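Staphylococcal enterotoxin-like toxin (PDB 4DXF) is a staphylococcal superantigen-like protein that binds carbohydrate, probably host glycans, and has the two-domain fold of the superantigen toxins. Local coordinates at residues A21-P26 / H179-E184; I113-E116 / I122-D125. All blocks are in the same frame, centred on the assembly; numbering follows the deposited sequence.

Contact 1 (A21-P26 / H179-E184); sequences AYYTKP and HKKLQE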
ATOM      1  N   ALA A  21       9.584  -1.833 -11.279  1.00 29.66           N
ATOM      2  CA  ALA A  21      10.174  -0.548 -10.932  1.00 30.88           C
ATOM      3  C   ALA A  21       9.341   0.058  -9.804  1.00 29.70           C
ATOM      4  O   ALA A  21       9.899   0.557  -8.808  1.00 31.95           O
ATOM      5  CB  ALA A  21      10.187   0.446 -12.168  1.00 29.24           C
ATOM      6  N   TYR A  22       8.039   0.028  -9.970  1.00 28.00           N
ATOM      7  CA  TYR A  22       7.145   0.810  -9.087  1.00 25.98           C
ATOM      8  C   TYR A  22       7.261   0.188  -7.711  1.00 25.36           C
ATOM      9  O   TYR A  22       7.482   0.900  -6.689  1.00 24.43           O
ATOM     10  CB  TYR A  22       5.706   0.786  -9.584  1.00 26.46           C
ATOM     11  CG  TYR A  22       4.801   1.580  -8.658  1.00 23.97           C
ATOM     12  CD1 TYR A  22       4.868   2.967  -8.639  1.00 28.30           C
ATOM     13  CD2 TYR A  22       3.993   0.931  -7.738  1.00 26.76           C
ATOM     14  CE1 TYR A  22       4.057   3.703  -7.738  1.00 30.47           C
ATOM     15  CE2 TYR A  22       3.187   1.652  -6.830  1.00 24.25           C
ATOM     16  CZ  TYR A  22       3.215   3.020  -6.844  1.00 30.81           C
ATOM     17  OH  TYR A  22       2.410   3.729  -5.919  1.00 27.04           O
ATOM     18  N   TYR A  23       7.162  -1.138  -7.673  1.00 23.47           N
ATOM     19  CA  TYR A  23       7.102  -1.860  -6.378  1.00 24.01           C
ATOM     20  C   TYR A  23       8.452  -2.123  -5.688  1.00 23.72           C
ATOM     21  O   TYR A  23       8.511  -2.764  -4.641  1.00 24.71           O
ATOM     22  CB  TYR A  23       6.221  -3.083  -6.505  1.00 23.81           C
ATOM     23  CG  TYR A  23       4.708  -2.796  -6.598  1.00 23.98           C
ATOM     24  CD1 TYR A  23       4.011  -2.331  -5.479  1.00 21.63           C
ATOM     25  CD2 TYR A  23       4.014  -2.905  -7.801  1.00 23.03           C
ATOM     26  CE1 TYR A  23       2.648  -2.064  -5.527  1.00 20.00           C
ATOM     27  CE2 TYR A  23       2.654  -2.686  -7.875  1.00 23.02           C
ATOM     28  CZ  TYR A  23       1.957  -2.190  -6.707  1.00 22.99           C
ATOM     29  OH  TYR A  23       0.636  -1.949  -6.734  1.00 20.15           O
ATOM     30  N   THR A  24       9.523  -1.563  -6.244  1.00 23.84           N
ATOM     31  CA  THR A  24      10.815  -1.551  -5.578  1.00 25.64           C
ATOM     32  C   THR A  24      11.219  -0.132  -5.140  1.00 24.00           C
ATOM     33  O   THR A  24      12.319   0.080  -4.648  1.00 23.96           O
ATOM     34  CB  THR A  24      11.941  -2.228  -6.468  1.00 24.71           C
ATOM     35  OG1 THR A  24      11.941  -1.637  -7.771  1.00 27.73           O
ATOM     36  CG2 THR A  24      11.637  -3.695  -6.557  1.00 27.37           C
ATOM     37  N   LYS A  25      10.333   0.826  -5.405  1.00 25.38           N
ATOM     38  CA  LYS A  25      10.478   2.208  -4.923  1.00 26.29           C
ATOM     39  C   LYS A  25      10.599   2.233  -3.401  1.00 25.70           C
ATOM     40  O   LYS A  25      10.098   1.333  -2.708  1.00 23.34           O
ATOM     41  CB  LYS A  25       9.294   3.062  -5.367  1.00 26.31           C
ATOM     42  CG  LYS A  25       9.489   3.556  -6.769  1.00 30.41           C
ATOM     43  CD  LYS A  25       8.189   3.954  -7.350  1.00 32.62           C
ATOM     44  CE  LYS A  25       7.873   5.392  -7.220  1.00 33.39           C
ATOM     45  NZ  LYS A  25       8.822   6.500  -7.650  1.00 30.74           N
ATOM     46  N   PRO A  26      11.371   3.199  -2.883  1.00 26.11           N
ATOM     47  CA  PRO A  26      11.440   3.269  -1.407  1.00 25.41           C
ATOM     48  C   PRO A  26      10.131   3.871  -0.848  1.00 23.84           C
ATOM     49  O   PRO A  26       9.443   4.659  -1.540  1.00 24.46           O
ATOM     50  CB  PRO A  26      12.653   4.196  -1.131  1.00 25.90           C
ATOM     51  CG  PRO A  26      12.764   5.087  -2.388  1.00 28.08           C
ATOM     52  CD  PRO A  26      12.124   4.270  -3.561  1.00 27.91           C
ATOM     53  N   HIS A 179      -1.210  -8.324 -12.050  1.00 26.24           N
ATOM     54  CA  HIS A 179      -0.812  -7.872 -13.402  1.00 27.82           C
ATOM     55  C   HIS A 179      -0.949  -6.364 -13.609  1.00 28.34           C
ATOM     56  O   HIS A 179      -0.589  -5.841 -14.683  1.00 30.07           O
ATOM     57  CB  HIS A 179      -1.670  -8.605 -14.486  1.00 28.89           C
ATOM     58  CG  HIS A 179      -3.115  -8.225 -14.478  1.00 33.14           C
ATOM     59  ND1 HIS A 179      -4.057  -8.902 -13.738  1.00 37.48           N
ATOM     60  CD2 HIS A 179      -3.779  -7.220 -15.113  1.00 34.85           C
ATOM     61  CE1 HIS A 179      -5.234  -8.326 -13.905  1.00 42.00           C
ATOM     62  NE2 HIS A 179      -5.092  -7.317 -14.750  1.00 38.18           N
ATOM     63  N   LYS A 180      -1.526  -5.641 -12.631  1.00 26.95           N
ATOM     64  CA  LYS A 180      -1.734  -4.199 -12.812  1.00 27.40           C
ATOM     65  C   LYS A 180      -1.334  -3.489 -11.510  1.00 26.63           C
ATOM     66  O   LYS A 180      -1.308  -4.143 -10.496  1.00 24.25           O
ATOM     67  CB  LYS A 180      -3.205  -3.869 -13.175  1.00 27.42           C
ATOM     68  CG  LYS A 180      -4.306  -4.386 -12.245  1.00 30.71           C
ATOM     69  CD  LYS A 180      -5.683  -3.881 -12.803  1.00 38.07           C
ATOM     70  CE  LYS A 180      -6.812  -4.290 -11.867  1.00 42.40           C
ATOM     71  NZ  LYS A 180      -8.179  -3.764 -12.319  1.00 45.51           N
ATOM     72  N   LYS A 181      -0.930  -2.230 -11.585  1.00 26.01           N
ATOM     73  CA  LYS A 181      -0.680  -1.467 -10.301  1.00 26.93           C
ATOM     74  C   LYS A 181      -2.016  -1.380  -9.507  1.00 27.96           C
ATOM     75  O   LYS A 181      -3.152  -1.426 -10.096  1.00 26.55           O
ATOM     76  CB  LYS A 181      -0.093  -0.102 -10.637  1.00 28.84           C
ATOM     77  CG  LYS A 181       0.086   0.842  -9.488  1.00 31.71           C
ATOM     78  CD  LYS A 181      -0.040   2.255  -9.986  1.00 36.42           C
ATOM     79  CE  LYS A 181       1.210   3.014  -9.870  1.00 39.92           C
ATOM     80  NZ  LYS A 181       0.897   4.492  -9.912  1.00 39.92           N
ATOM     81  N   LEU A 182      -1.966  -1.300  -8.149  1.00 25.04           N
ATOM     82  CA  LEU A 182      -3.205  -1.189  -7.393  1.00 25.63           C
ATOM     83  C   LEU A 182      -3.880   0.085  -7.906  1.00 25.21           C
ATOM     84  O   LEU A 182      -3.198   1.073  -8.154  1.00 25.98           O
ATOM     85  CB  LEU A 182      -2.925  -0.986  -5.881  1.00 23.52           C
ATOM     86  CG  LEU A 182      -4.111  -0.704  -4.961  1.00 25.38           C
ATOM     87  CD1 LEU A 182      -4.985  -1.915  -5.043  1.00 24.43           C
ATOM     88  CD2 LEU A 182      -3.522  -0.591  -3.563  1.00 22.58           C
ATOM     89  N   GLN A 183      -5.194   0.015  -8.083  1.00 28.62           N
ATOM     90  CA  GLN A 183      -5.982   1.189  -8.565  1.00 30.18           C
ATOM     91  C   GLN A 183      -5.832   2.338  -7.548  1.00 30.54           C
ATOM     92  O   GLN A 183      -5.958   2.091  -6.357  1.00 27.89           O
ATOM     93  CB  GLN A 183      -7.435   0.777  -8.676  1.00 30.76           C
ATOM     94  CG  GLN A 183      -7.670  -0.306  -9.751  1.00 38.27           C
ATOM     95  CD  GLN A 183      -8.662   0.128 -10.861  1.00 47.21           C
ATOM     96  OE1 GLN A 183      -9.575   0.941 -10.634  1.00 50.96           O
ATOM     97  NE2 GLN A 183      -8.475  -0.429 -12.071  1.00 51.27           N
ATOM     98  N   GLU A 184      -5.588   3.555  -8.025  1.00 30.64           N
ATOM     99  CA  GLU A 184      -5.372   4.692  -7.112  1.00 32.79           C
ATOM    100  C   GLU A 184      -6.488   4.957  -6.103  1.00 33.11           C
ATOM    101  O   GLU A 184      -6.170   5.246  -4.917  1.00 32.59           O
ATOM    102  CB  GLU A 184      -5.059   5.943  -7.888  1.00 32.88           C
ATOM    103  CG  GLU A 184      -3.649   5.962  -8.416  1.00 36.72           C
ATOM    104  CD  GLU A 184      -3.173   7.346  -8.632  1.00 36.74           C
ATOM    105  OE1 GLU A 184      -4.011   8.305  -8.477  1.00 41.22           O
ATOM    106  OE2 GLU A 184      -1.974   7.482  -8.952  1.00 34.64           O
TER
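One face of the Tyr-22 ring is taken by the side chain of Lys-181, whose CE sits over the middle of the ring, 3.6 Å from its centroid, in a CH-pi contact. The ammonium follows off-centre: NZ lies 4.4 Å from the same centroid, 30° off the ring normal, a cation-pi contact made across the side of CE1 and CZ. Lys-181 meets the ring at about a right angle, and the bend at its third torsion (-114°) turns the last part of the chain over the ring. At an edge of Tyr-22, in its plane, comes CD2 of Tyr-23; in return, Tyr-22 CD2 stands 3.6 Å above the plane of the Tyr-23 ring, over its centre, so the neighbouring rings meet edge to face.

Here the end of helix 17-22, within the OB-fold part of the chain, and the residue after it pack on the loop that follows strand 173-177 in the beta-grasp part, a bridge between the two halves of the superantigen fold. Near the plane of the Tyr-23 ring, at its edge, Leu-182 N donates to Tyr-23 OH over 3.0 Å, nearly straight at 163°. The hydroxyl of this buried tyrosine also has a hydrogen bond with Asp-142 OD2 of helix 138-153, so a backbone amide and a carboxylate hold it together. Glu-83 OE2 hydrogen-bonds Tyr-22 OH, and its OE1 forms a long, weak ion pair with Lys-181 NZ.

Contact 2 (I113-E116 / I122-D125); sequences ITKE and ISHD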
ATOM      1  N   ILE A 113       2.268 -18.723  -0.124  1.00 23.95           N
ATOM      2  CA  ILE A 113       2.621 -18.292  -1.483  1.00 23.34           C
ATOM      3  C   ILE A 113       2.650 -19.494  -2.391  1.00 24.74           C
ATOM      4  O   ILE A 113       3.348 -20.452  -2.067  1.00 25.85           O
ATOM      5  CB  ILE A 113       3.958 -17.622  -1.512  1.00 21.42           C
ATOM      6  CG1 ILE A 113       3.842 -16.382  -0.589  1.00 20.99           C
ATOM      7  CG2 ILE A 113       4.323 -17.175  -2.994  1.00 23.72           C
ATOM      8  CD1 ILE A 113       5.169 -15.888   0.007  1.00 23.15           C
ATOM      9  N   THR A 114       1.863 -19.446  -3.464  1.00 23.97           N
ATOM     10  CA  THR A 114       1.942 -20.549  -4.404  1.00 25.65           C
ATOM     11  C   THR A 114       2.406 -19.898  -5.693  1.00 26.24           C
ATOM     12  O   THR A 114       1.802 -18.892  -6.121  1.00 26.44           O
ATOM     13  CB  THR A 114       0.586 -21.278  -4.636  1.00 25.79           C
ATOM     14  OG1 THR A 114      -0.021 -21.780  -3.428  1.00 28.78           O
ATOM     15  CG2 THR A 114       0.746 -22.473  -5.622  1.00 24.66           C
ATOM     16  N   LYS A 115       3.448 -20.472  -6.332  1.00 25.90           N
ATOM     17  CA  LYS A 115       3.959 -19.893  -7.530  1.00 26.45           C
ATOM     18  C   LYS A 115       4.097 -20.931  -8.649  1.00 28.36           C
ATOM     19  O   LYS A 115       4.563 -21.999  -8.357  1.00 27.15           O
ATOM     20  CB  LYS A 115       5.317 -19.334  -7.223  1.00 27.24           C
ATOM     21  CG  LYS A 115       6.089 -18.808  -8.496  1.00 29.72           C
ATOM     22  CD  LYS A 115       7.297 -17.951  -8.193  1.00 32.96           C
ATOM     23  CE  LYS A 115       8.442 -18.703  -7.561  1.00 32.83           C
ATOM     24  NZ  LYS A 115       9.680 -17.891  -7.684  1.00 34.10           N
ATOM     25  N   GLU A 116       3.657 -20.594  -9.868  1.00 29.25           N
ATOM     26  CA  GLU A 116       3.832 -21.462 -11.053  1.00 32.47           C
ATOM     27  C   GLU A 116       4.575 -20.708 -12.120  1.00 33.80           C
ATOM     28  O   GLU A 116       4.072 -19.692 -12.605  1.00 33.38           O
ATOM     29  CB  GLU A 116       2.488 -21.883 -11.617  1.00 32.01           C
ATOM     30  CG  GLU A 116       2.638 -22.799 -12.864  1.00 39.35           C
ATOM     31  CD  GLU A 116       1.366 -23.539 -13.286  1.00 45.64           C
ATOM     32  OE1 GLU A 116       0.248 -23.234 -12.788  1.00 49.03           O
ATOM     33  OE2 GLU A 116       1.492 -24.409 -14.182  1.00 48.99           O
ATOM     34  N   ILE A 122       5.714 -25.840  -9.885  1.00 31.97           N
ATOM     35  CA  ILE A 122       4.826 -25.249  -8.830  1.00 30.96           C
ATOM     36  C   ILE A 122       5.580 -25.275  -7.495  1.00 30.17           C
ATOM     37  O   ILE A 122       5.951 -26.342  -7.022  1.00 27.79           O
ATOM     38  CB  ILE A 122       3.480 -25.997  -8.806  1.00 32.22           C
ATOM     39  CG1 ILE A 122       2.863 -25.875 -10.210  1.00 33.05           C
ATOM     40  CG2 ILE A 122       2.483 -25.450  -7.672  1.00 32.04           C
ATOM     41  CD1 ILE A 122       1.449 -26.288 -10.326  1.00 32.92           C
ATOM     42  N   SER A 123       5.811 -24.104  -6.891  1.00 30.40           N
ATOM     43  CA  SER A 123       6.532 -24.038  -5.603  1.00 30.07           C
ATOM     44  C   SER A 123       5.575 -23.455  -4.538  1.00 31.29           C
ATOM     45  O   SER A 123       4.545 -22.848  -4.877  1.00 28.80           O
ATOM     46  CB  SER A 123       7.825 -23.173  -5.693  1.00 30.51           C
ATOM     47  OG  SER A 123       7.565 -21.804  -6.087  1.00 33.55           O
ATOM     48  N   HIS A 124       5.914 -23.668  -3.264  1.00 31.47           N
ATOM     49  CA  HIS A 124       5.079 -23.182  -2.162  1.00 33.68           C
ATOM     50  C   HIS A 124       6.043 -22.483  -1.202  1.00 33.61           C
ATOM     51  O   HIS A 124       7.214 -22.876  -1.071  1.00 33.18           O
ATOM     52  CB  HIS A 124       4.342 -24.335  -1.461  1.00 34.01           C
ATOM     53  CG  HIS A 124       3.436 -25.130  -2.354  1.00 39.11           C
ATOM     54  ND1 HIS A 124       2.211 -24.669  -2.789  1.00 42.79           N
ATOM     55  CD2 HIS A 124       3.580 -26.362  -2.895  1.00 42.76           C
ATOM     56  CE1 HIS A 124       1.641 -25.578  -3.558  1.00 42.51           C
ATOM     57  NE2 HIS A 124       2.459 -26.610  -3.654  1.00 44.61           N
ATOM     58  N   ASP A 125       5.614 -21.417  -0.555  1.00 32.58           N
ATOM     59  CA  ASP A 125       6.535 -20.718   0.368  1.00 32.81           C
ATOM     60  C   ASP A 125       5.621 -20.079   1.412  1.00 31.37           C
ATOM     61  O   ASP A 125       4.399 -20.026   1.221  1.00 31.07           O
ATOM     62  CB  ASP A 125       7.402 -19.673  -0.368  1.00 33.64           C
ATOM     63  CG  ASP A 125       8.497 -19.028   0.516  1.00 40.34           C
ATOM     64  OD1 ASP A 125       8.957 -19.682   1.514  1.00 45.12           O
ATOM     65  OD2 ASP A 125       8.894 -17.847   0.214  1.00 45.02           O
TER
HETATM   66  O   HOH W   1       7.575 -22.053  -9.126  1.00 32.09           O
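Ile-113 and Asp-125 face each other as a hydrogen-bonded antiparallel pair and satisfy one another twice: Ile-113 N gives to Asp-125 O at 2.8 Å, and Asp-125 N returns to Ile-113 O at 2.9 Å. Two residues on, Lys-115 and Ser-123 repeat the exchange. Lys-115 N donates to Ser-123 O from a position tilted 30° out of the carbonyl plane, whereas Ser-123 N approaches Lys-115 O almost in line with its C=O bond. Lys-115 O carries more than one partner, since a water donates to it from 3.1 Å while also hydrogen-bonding to Ser-123 OG at 3.0 Å. With its first torsion at 60°, Ser-123 OG lies between its own backbone N and carbonyl carbon, where it reaches this water and touches CB and CE of Lys-115. Lys-115 NZ reaches the backbone O of Asn-153, at the end of helix 138-153, and Asp-125 OD2 its side-chain ND2.

The non-hydrogen-bonded pairs, Thr-114 with His-124 and Glu-116 with Ile-122, put their side chains on the other face. Thr-114 lies alongside His-124, its CG2 3.8 Å from the ring's CE1, and also meets Ile-122 through the CG2 methyls. The backbone of Thr-114 and Glu-116 instead turns to strand 196-203. The alternation is that of antiparallel strands, and with only five residues joining them, 107-116 and 122-131 form a beta hairpin in which 122-131 is an outermost strand of the beta-grasp sheet.

How the contacts relate
The two contacts illustrate how a two-domain toxin fold combines local and distant pairing. Contact 1 joins residues more than 150 positions apart and lies about 9 Å from the centre of the chain, whereas contact 2 links neighbouring strands about 23 Å from it. Their centres are 21 Å apart and their nearest atoms about 12 Å, so they do not touch. In sequence, both strands of contact 2 fall between the two segments of contact 1. Helix 138-153 connects them indirectly: Asp-142 and Arg-146 meet contact 1, and Asn-153 meets contact 2. One helix of the beta-grasp domain thus serves both the interdomain junction and the outer hairpin.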